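Long-range contact in endosialidase (Enterobacteria phage phi92, PDB 4HIZ), which probably cleaves alpha-2,8- and alpha-2,9-linked polysialic acid from within the chain, as a trimeric endosialidase of a bacteriophage: residues W26-L40 / S44-I56. Sequence-based numbering, arbitrary orientation.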
loop_
_atom_site.group_PDB
_atom_site.type_symbol
_atom_site.label_atom_id
_atom_site.label_comp_id
_atom_site.label_asym_id
_atom_site.label_seq_id
_atom_site.Cartn_x
_atom_site.Cartn_y
_atom_site.Cartn_z
ATOM N N TRP A 26 -9.925 -32.868 -0.757
ATOM C CA TRP A 26 -10.917 -33.754 -0.158
ATOM C C TRP A 26 -10.808 -35.193 -0.681
ATOM O O TRP A 26 -10.391 -35.438 -1.817
ATOM C CB TRP A 26 -12.332 -33.206 -0.381
ATOM C CG TRP A 26 -12.728 -33.136 -1.840
ATOM C CD1 TRP A 26 -12.499 -32.098 -2.711
ATOM C CD2 TRP A 26 -13.424 -34.144 -2.591
ATOM N NE1 TRP A 26 -13.010 -32.403 -3.953
ATOM C CE2 TRP A 26 -13.581 -33.651 -3.908
ATOM C CE3 TRP A 26 -13.929 -35.411 -2.280
ATOM C CZ2 TRP A 26 -14.223 -34.389 -4.909
ATOM C CZ3 TRP A 26 -14.564 -36.140 -3.275
ATOM C CH2 TRP A 26 -14.707 -35.627 -4.571
ATOM N N ILE A 27 -11.191 -36.140 0.163
ATOM C CA ILE A 27 -11.257 -37.542 -0.223
ATOM C C ILE A 27 -12.700 -38.015 -0.173
ATOM O O ILE A 27 -13.145 -38.791 -1.022
ATOM C CB ILE A 27 -10.390 -38.420 0.713
ATOM C CG1 ILE A 27 -8.912 -38.090 0.503
ATOM C CG2 ILE A 27 -10.654 -39.914 0.484
ATOM C CD1 ILE A 27 -7.958 -38.974 1.312
ATOM N N ILE A 28 -13.456 -37.514 0.797
ATOM C CA ILE A 28 -14.806 -37.995 0.967
ATOM C C ILE A 28 -15.747 -36.872 0.654
ATOM O O ILE A 28 -15.584 -35.769 1.178
ATOM C CB ILE A 28 -15.072 -38.429 2.431
ATOM C CG1 ILE A 28 -14.133 -39.569 2.820
ATOM C CG2 ILE A 28 -16.548 -38.827 2.625
ATOM C CD1 ILE A 28 -14.058 -40.623 1.783
ATOM N N ASP A 29 -16.727 -37.156 -0.204
ATOM C CA ASP A 29 -17.802 -36.225 -0.456
ATOM C C ASP A 29 -18.934 -36.616 0.499
ATOM O O ASP A 29 -19.570 -37.675 0.360
ATOM C CB ASP A 29 -18.244 -36.330 -1.911
ATOM C CG ASP A 29 -19.422 -35.419 -2.231
ATOM O OD1 ASP A 29 -19.836 -34.626 -1.362
ATOM O OD2 ASP A 29 -19.923 -35.488 -3.366
ATOM N N GLY A 30 -19.161 -35.769 1.493
ATOM C CA GLY A 30 -20.197 -36.039 2.465
ATOM C C GLY A 30 -21.611 -35.854 1.935
ATOM O O GLY A 30 -22.569 -36.150 2.646
ATOM N N ARG A 31 -21.756 -35.353 0.709
ATOM C CA ARG A 31 -23.094 -35.151 0.112
ATOM C C ARG A 31 -24.082 -34.369 1.018
ATOM O O ARG A 31 -25.287 -34.625 1.026
ATOM C CB ARG A 31 -23.669 -36.496 -0.352
ATOM C CG ARG A 31 -22.724 -37.208 -1.346
ATOM C CD ARG A 31 -23.320 -38.469 -1.913
ATOM N NE ARG A 31 -24.475 -38.246 -2.785
ATOM C CZ ARG A 31 -25.273 -39.235 -3.196
ATOM N NH1 ARG A 31 -25.032 -40.499 -2.783
ATOM N NH2 ARG A 31 -26.313 -38.972 -4.000
ATOM N N ASN A 32 -23.534 -33.413 1.765
ATOM C CA ASN A 32 -24.290 -32.579 2.692
ATOM C C ASN A 32 -24.984 -33.356 3.803
ATOM O O ASN A 32 -26.028 -32.939 4.316
ATOM C CB ASN A 32 -25.234 -31.641 1.942
ATOM C CG ASN A 32 -24.664 -30.241 1.841
ATOM O OD1 ASN A 32 -25.108 -29.328 2.550
ATOM N ND2 ASN A 32 -23.634 -30.072 1.005
ATOM N N LEU A 33 -24.365 -34.468 4.193
ATOM C CA LEU A 33 -24.854 -35.289 5.286
ATOM C C LEU A 33 -24.017 -35.048 6.551
ATOM O O LEU A 33 -22.913 -34.461 6.497
ATOM C CB LEU A 33 -24.840 -36.768 4.866
ATOM C CG LEU A 33 -25.765 -36.996 3.653
ATOM C CD1 LEU A 33 -25.618 -38.417 3.091
ATOM C CD2 LEU A 33 -27.273 -36.635 3.993
ATOM N N THR A 34 -24.540 -35.500 7.685
ATOM C CA THR A 34 -23.940 -35.212 8.985
ATOM C C THR A 34 -23.595 -36.509 9.730
ATOM O O THR A 34 -24.414 -37.426 9.815
ATOM C CB THR A 34 -24.903 -34.353 9.820
ATOM O OG1 THR A 34 -25.142 -33.114 9.133
ATOM C CG2 THR A 34 -24.307 -34.058 11.160
ATOM N N PHE A 35 -22.365 -36.593 10.225
ATOM C CA PHE A 35 -21.912 -37.763 10.979
ATOM C C PHE A 35 -21.897 -37.427 12.464
ATOM O O PHE A 35 -21.598 -36.302 12.820
ATOM C CB PHE A 35 -20.481 -38.124 10.567
ATOM C CG PHE A 35 -20.342 -38.437 9.107
ATOM C CD1 PHE A 35 -20.639 -39.709 8.631
ATOM C CD2 PHE A 35 -19.917 -37.466 8.220
ATOM C CE1 PHE A 35 -20.526 -40.005 7.287
ATOM C CE2 PHE A 35 -19.789 -37.751 6.855
ATOM C CZ PHE A 35 -20.097 -39.023 6.392
ATOM N N LYS A 36 -22.148 -38.413 13.322
ATOM C CA LYS A 36 -21.978 -38.234 14.758
ATOM C C LYS A 36 -20.666 -38.893 15.132
ATOM O O LYS A 36 -20.464 -40.073 14.874
ATOM C CB LYS A 36 -23.119 -38.880 15.534
ATOM C CG LYS A 36 -24.480 -38.432 15.032
ATOM C CD LYS A 36 -25.484 -38.291 16.163
ATOM C CE LYS A 36 -26.847 -37.848 15.627
ATOM N NZ LYS A 36 -26.715 -36.724 14.637
ATOM N N VAL A 37 -19.761 -38.124 15.705
ATOM C CA VAL A 37 -18.412 -38.644 15.860
ATOM C C VAL A 37 -17.983 -38.597 17.303
ATOM O O VAL A 37 -18.452 -37.780 18.093
ATOM C CB VAL A 37 -17.381 -37.881 15.007
ATOM C CG1 VAL A 37 -17.709 -38.019 13.519
ATOM C CG2 VAL A 37 -17.298 -36.393 15.447
ATOM N N THR A 38 -17.078 -39.505 17.642
ATOM C CA THR A 38 -16.535 -39.581 18.984
ATOM C C THR A 38 -15.423 -38.539 19.213
ATOM O O THR A 38 -15.165 -38.089 20.340
ATOM C CB THR A 38 -15.934 -40.992 19.186
ATOM O OG1 THR A 38 -14.942 -41.225 18.167
ATOM C CG2 THR A 38 -17.024 -42.067 19.065
ATOM N N THR A 39 -14.758 -38.173 18.133
ATOM C CA THR A 39 -13.674 -37.208 18.193
ATOM C C THR A 39 -13.639 -36.592 16.823
ATOM O O THR A 39 -14.074 -37.246 15.857
ATOM C CB THR A 39 -12.339 -37.909 18.485
ATOM O OG1 THR A 39 -11.286 -36.940 18.502
ATOM C CG2 THR A 39 -12.013 -38.915 17.405
ATOM N N LEU A 40 -13.148 -35.358 16.683
ATOM C CA LEU A 40 -13.179 -34.752 15.332
ATOM C C LEU A 40 -12.220 -35.466 14.406
ATOM O O LEU A 40 -11.084 -35.748 14.808
ATOM C CB LEU A 40 -12.875 -33.241 15.337
ATOM C CG LEU A 40 -13.957 -32.414 16.049
ATOM C CD1 LEU A 40 -13.573 -30.946 16.087
ATOM C CD2 LEU A 40 -15.308 -32.570 15.351
ATOM N N SER A 44 -10.273 -31.387 7.030
ATOM C CA SER A 44 -9.819 -30.841 5.755
ATOM C C SER A 44 -9.838 -31.879 4.620
ATOM O O SER A 44 -9.741 -31.513 3.447
ATOM C CB SER A 44 -8.426 -30.241 5.907
ATOM O OG SER A 44 -7.531 -31.241 6.316
ATOM N N LYS A 45 -9.987 -33.159 4.964
ATOM C CA LYS A 45 -10.081 -34.231 3.965
ATOM C C LYS A 45 -11.528 -34.557 3.541
ATOM O O LYS A 45 -11.771 -35.551 2.827
ATOM C CB LYS A 45 -9.405 -35.505 4.472
ATOM C CG LYS A 45 -7.913 -35.349 4.775
ATOM C CD LYS A 45 -7.131 -34.727 3.597
ATOM C CE LYS A 45 -7.005 -35.675 2.409
ATOM N NZ LYS A 45 -6.199 -35.121 1.245
ATOM N N PHE A 46 -12.478 -33.733 3.959
ATOM C CA PHE A 46 -13.872 -33.928 3.570
ATOM C C PHE A 46 -14.328 -32.709 2.801
ATOM O O PHE A 46 -13.843 -31.581 3.048
ATOM C CB PHE A 46 -14.777 -33.994 4.789
ATOM C CG PHE A 46 -14.606 -35.227 5.632
ATOM C CD1 PHE A 46 -13.555 -35.322 6.536
ATOM C CD2 PHE A 46 -15.532 -36.276 5.551
ATOM C CE1 PHE A 46 -13.414 -36.449 7.357
ATOM C CE2 PHE A 46 -15.404 -37.426 6.359
ATOM C CZ PHE A 46 -14.344 -37.515 7.262
ATOM N N LYS A 47 -15.290 -32.907 1.903
ATOM C CA LYS A 47 -16.118 -31.779 1.498
ATOM C C LYS A 47 -17.576 -32.118 1.714
ATOM O O LYS A 47 -17.951 -33.289 1.833
ATOM C CB LYS A 47 -15.895 -31.399 0.023
ATOM C CG LYS A 47 -16.459 -32.394 -0.985
ATOM C CD LYS A 47 -16.522 -31.783 -2.392
ATOM C CE LYS A 47 -16.989 -32.821 -3.414
ATOM N NZ LYS A 47 -17.026 -32.288 -4.798
ATOM N N ASN A 48 -18.387 -31.075 1.809
ATOM C CA ASN A 48 -19.837 -31.232 1.943
ATOM C C ASN A 48 -20.230 -32.134 3.118
ATOM O O ASN A 48 -21.157 -32.931 3.005
ATOM C CB ASN A 48 -20.415 -31.800 0.648
ATOM C CG ASN A 48 -20.038 -30.969 -0.573
ATOM O OD1 ASN A 48 -19.744 -29.777 -0.466
ATOM N ND2 ASN A 48 -20.052 -31.596 -1.735
ATOM N N ALA A 49 -19.551 -31.992 4.253
ATOM C CA ALA A 49 -19.794 -32.889 5.370
ATOM C C ALA A 49 -19.876 -32.089 6.654
ATOM O O ALA A 49 -19.269 -31.015 6.770
ATOM C CB ALA A 49 -18.643 -33.933 5.463
ATOM N N ALA A 50 -20.604 -32.614 7.631
ATOM C CA ALA A 50 -20.596 -32.012 8.962
ATOM C C ALA A 50 -20.527 -33.087 10.037
ATOM O O ALA A 50 -20.952 -34.227 9.810
ATOM C CB ALA A 50 -21.816 -31.154 9.161
ATOM N N PHE A 51 -20.018 -32.704 11.209
ATOM C CA PHE A 51 -19.713 -33.668 12.267
ATOM C C PHE A 51 -20.274 -33.164 13.586
ATOM O O PHE A 51 -19.909 -32.084 14.046
ATOM C CB PHE A 51 -18.187 -33.843 12.386
ATOM C CG PHE A 51 -17.534 -34.149 11.061
ATOM C CD1 PHE A 51 -17.517 -35.440 10.570
ATOM C CD2 PHE A 51 -16.991 -33.127 10.277
ATOM C CE1 PHE A 51 -16.940 -35.723 9.318
ATOM C CE2 PHE A 51 -16.431 -33.401 9.029
ATOM C CZ PHE A 51 -16.414 -34.705 8.553
ATOM N N VAL A 52 -21.168 -33.935 14.190
ATOM C CA VAL A 52 -21.699 -33.568 15.514
ATOM C C VAL A 52 -20.803 -34.169 16.581
ATOM O O VAL A 52 -20.558 -35.389 16.604
ATOM C CB VAL A 52 -23.116 -34.090 15.729
ATOM C CG1 VAL A 52 -23.642 -33.601 17.099
ATOM C CG2 VAL A 52 -24.008 -33.620 14.583
ATOM N N TYR A 53 -20.317 -33.323 17.474
ATOM C CA TYR A 53 -19.259 -33.726 18.411
ATOM C C TYR A 53 -19.503 -33.047 19.755
ATOM O O TYR A 53 -19.849 -31.857 19.807
ATOM C CB TYR A 53 -17.894 -33.293 17.836
ATOM C CG TYR A 53 -16.733 -33.427 18.807
ATOM C CD1 TYR A 53 -16.422 -34.658 19.382
ATOM C CD2 TYR A 53 -15.937 -32.319 19.130
ATOM C CE1 TYR A 53 -15.342 -34.780 20.290
ATOM C CE2 TYR A 53 -14.857 -32.425 20.006
ATOM C CZ TYR A 53 -14.566 -33.656 20.592
ATOM O OH TYR A 53 -13.507 -33.757 21.462
ATOM N N GLU A 54 -19.338 -33.793 20.846
ATOM C CA GLU A 54 -19.460 -33.211 22.193
ATOM C C GLU A 54 -18.085 -33.024 22.847
ATOM O O GLU A 54 -17.627 -33.868 23.636
ATOM C CB GLU A 54 -20.346 -34.092 23.086
ATOM C CG GLU A 54 -21.781 -34.205 22.569
ATOM C CD GLU A 54 -22.686 -35.089 23.417
ATOM O OE1 GLU A 54 -22.346 -35.417 24.581
ATOM O OE2 GLU A 54 -23.766 -35.453 22.897
ATOM N N ARG A 55 -17.443 -31.901 22.532
ATOM C CA ARG A 55 -16.198 -31.518 23.201
ATOM C C ARG A 55 -16.410 -31.526 24.715
ATOM O O ARG A 55 -15.593 -32.067 25.497
ATOM C CB ARG A 55 -15.782 -30.110 22.761
ATOM C CG ARG A 55 -14.380 -29.723 23.273
ATOM C CD ARG A 55 -14.023 -28.272 22.933
ATOM N NE ARG A 55 -14.718 -27.336 23.812
ATOM C CZ ARG A 55 -14.252 -26.894 24.978
ATOM N NH1 ARG A 55 -13.047 -27.296 25.422
ATOM N NH2 ARG A 55 -14.992 -26.042 25.704
ATOM N N ILE A 56 -17.546 -30.948 25.111
ATOM C CA ILE A 56 -17.992 -30.964 26.487
ATOM C C ILE A 56 -19.200 -31.896 26.538
ATOM O O ILE A 56 -20.153 -31.719 25.773
ATOM C CB ILE A 56 -18.401 -29.554 26.955
ATOM C CG1 ILE A 56 -17.233 -28.566 26.840
ATOM C CG2 ILE A 56 -18.917 -29.594 28.406
ATOM C CD1 ILE A 56 -15.950 -28.982 27.622
HETATM O O HOH W 1 -19.160 -36.698 20.595
HETATM O O HOH W 2 -11.684 -36.061 21.211
#
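The rings of Phe35 and Phe51 project together from the same face of neighbouring parallel strands, a pair that resembles two successive turns of a beta-helix, consistent with the pectate-lyase-like clan of this N-terminal extension. In 26-40, strand 28-31 turns at Asn32 into strand 33-36; in 44-56 the backbone bends at Lys47 and Asn48 before strand 49-53. The two phenyl planes are near parallel, 19° apart, but slid past each other until they barely overlap, and the touch is Phe35 CD2 against Phe51 CE1 at 3.6 Å. Phe46, just before the bend, turns the face of its ring to Phe51, and Phe51 CZ stands over the centre of the Phe46 ring; Ile28 runs alongside Phe46. Between the strands, Phe35 N donates to Ala50 O and Val52 N to Phe35 O, both at 2.8 Å. On the opposite face of the sheet, Thr34 CG2 presses tightly on Val52 CG2 at 3.5 Å.

At the bend, Lys47, extended beyond CG, is laid over one face of the Trp26 indole. Its CE sits 3.6 Å from the centroid of the six-membered ring, a CH-pi contact. Asp29 has CG anti to its backbone N (chi1 177°), which sends OD1 back to the turn: Asn48 ND2 and Arg31 N reach that oxygen from opposite faces of the carboxylate, the latter closing an Asx turn. Lys45 takes its amine to Asp70 of the second subunit, while its CE rests against Ile27 CD1, 3.6 Å away.

Strand 61-64 flanks 49-53 on its other edge. At the far end Leu40 N sits over one face of the Tyr53 ring, towards its rim, and Leu40 CD2 packs on Tyr53 CB at 3.7 Å. A water joins Tyr53 OH to Thr39 OG1, 2.9 Å from each oxygen.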